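Local coordinates for phosphoinositide 3-kinase adapter protein 1 (Homo sapiens, PDB 5FOR) that links B-cell receptor and Toll-like receptor signalling to phosphoinositide 3-kinase, and carries a TIR domain that probably restrains NF-kappa-B activation downstream of Toll-like receptors, at residues Glu120-Cys123 with Asp124-Pro127. Numbering follows the deposited sequence. Where two conformers were deposited one is given.
Sequences ELTC and DDEP
The carboxylate of Asp125 is approached from both faces where it reaches back to Leu121 and Thr122. Over one face sits Thr122 OG1, 3.4 Å from Asp125 CG; beyond the other, CD2 of Leu121 lies above Asp125 OD2 at 3.9 Å, with Leu121 CB nearer the OD2 edge. The main bond comes from Thr122 N, 2.7 Å from Asp125 OD2 and almost straight at 178°. It meets OD2 on the anti side, 35° out of the carboxylate plane and tilted toward the face that the threonine hydroxyl covers. Thr122 OG1 adds a weak bond to Asp125 OD2 at 3.2 Å. With chi1 at 72°, Thr122 OG1 lies between its own backbone N and carbonyl carbon, which brings it over the carboxylate and also leaves it a long, weak acceptor for Asp124 N (3.4 Å), as in an ST turn.

Thr122 to Asp125 form a type I beta turn, closed by a weak bond from Asp125 N to Thr122 O. The turn leads from edge strand 119-121 of the parallel TIR sheet toward helix 127-134, with Glu126 as its N-cap. From that helix, Tyr130 hydrogen-bonds Thr122 O through its hydroxyl and touches the Asp125 side chain. One strong and one weak bond from the same threonine to OD2 tie the carboxylate back across the turn, are consistent with an ionised Asp125 and would probably draw negative charge toward that oxygen.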
loop_
_atom_site.group_PDB
_atom_site.type_symbol
_atom_site.label_atom_id
_atom_site.label_comp_id
_atom_site.label_asym_id
_atom_site.label_seq_id
_atom_site.Cartn_x
_atom_site.Cartn_y
_atom_site.Cartn_z
ATOM N N GLU A 120 -6.680 -7.116 -4.489
ATOM C CA GLU A 120 -5.490 -7.892 -4.133
ATOM C C GLU A 120 -4.626 -8.257 -5.336
ATOM O O GLU A 120 -5.123 -8.686 -6.366
ATOM C CB GLU A 120 -5.873 -9.177 -3.383
ATOM C CG GLU A 120 -4.668 -9.949 -2.809
ATOM C CD GLU A 120 -5.088 -11.151 -1.923
ATOM O OE1 GLU A 120 -5.282 -10.981 -0.685
ATOM O OE2 GLU A 120 -5.235 -12.267 -2.473
ATOM N N LEU A 121 -3.319 -8.106 -5.188
ATOM C CA LEU A 121 -2.412 -8.513 -6.255
ATOM C C LEU A 121 -1.364 -9.510 -5.780
ATOM O O LEU A 121 -0.984 -9.556 -4.602
ATOM C CB LEU A 121 -1.702 -7.293 -6.851
ATOM C CG LEU A 121 -2.591 -6.156 -7.334
ATOM C CD1 LEU A 121 -1.730 -4.931 -7.573
ATOM C CD2 LEU A 121 -3.273 -6.574 -8.607
ATOM N N THR A 122 -0.866 -10.272 -6.731
ATOM C CA THR A 122 0.204 -11.212 -6.464
ATOM C C THR A 122 1.487 -10.886 -7.239
ATOM O O THR A 122 1.484 -10.080 -8.174
ATOM C CB THR A 122 -0.248 -12.633 -6.812
ATOM O OG1 THR A 122 -0.317 -12.762 -8.235
ATOM C CG2 THR A 122 -1.628 -12.899 -6.218
ATOM N N CYS A 123 2.566 -11.537 -6.818
ATOM C CA CYS A 123 3.898 -11.488 -7.417
ATOM C C CYS A 123 3.988 -12.063 -8.814
ATOM O O CYS A 123 4.985 -11.841 -9.500
ATOM C CB CYS A 123 4.905 -12.223 -6.519
ATOM S SG CYS A 123 5.311 -11.312 -4.981
ATOM N N ASP A 124 2.953 -12.775 -9.253
ATOM C CA ASP A 124 2.972 -13.361 -10.592
ATOM C C ASP A 124 1.909 -12.769 -11.515
ATOM O O ASP A 124 1.587 -13.349 -12.542
ATOM C CB ASP A 124 2.797 -14.877 -10.496
ATOM C CG ASP A 124 3.885 -15.525 -9.672
ATOM O OD1 ASP A 124 4.994 -15.727 -10.204
ATOM O OD2 ASP A 124 3.645 -15.807 -8.482
ATOM N N ASP A 125 1.360 -11.617 -11.142
ATOM C CA ASP A 125 0.352 -10.951 -11.964
ATOM C C ASP A 125 1.015 -10.279 -13.153
ATOM O O ASP A 125 2.168 -9.873 -13.081
ATOM C CB ASP A 125 -0.421 -9.904 -11.154
ATOM C CG ASP A 125 -1.604 -10.487 -10.426
ATOM O OD1 ASP A 125 -2.312 -11.317 -11.027
ATOM O OD2 ASP A 125 -1.831 -10.118 -9.254
ATOM N N GLU A 126 0.286 -10.147 -14.247
ATOM C CA GLU A 126 0.784 -9.354 -15.364
ATOM C C GLU A 126 0.868 -7.855 -14.969
ATOM O O GLU A 126 0.031 -7.358 -14.219
ATOM C CB GLU A 126 -0.118 -9.556 -16.582
ATOM C CG GLU A 126 0.028 -10.911 -17.241
ATOM C CD GLU A 126 1.483 -11.288 -17.460
ATOM O OE1 GLU A 126 2.095 -10.731 -18.401
ATOM O OE2 GLU A 126 2.013 -12.130 -16.693
ATOM N N PRO A 127 1.899 -7.147 -15.451
ATOM C CA PRO A 127 2.032 -5.700 -15.215
ATOM C C PRO A 127 0.752 -4.920 -15.534
ATOM O O PRO A 127 0.448 -3.964 -14.817
ATOM C CB PRO A 127 3.164 -5.276 -16.166
ATOM C CG PRO A 127 3.919 -6.502 -16.456
ATOM C CD PRO A 127 3.004 -7.688 -16.262
#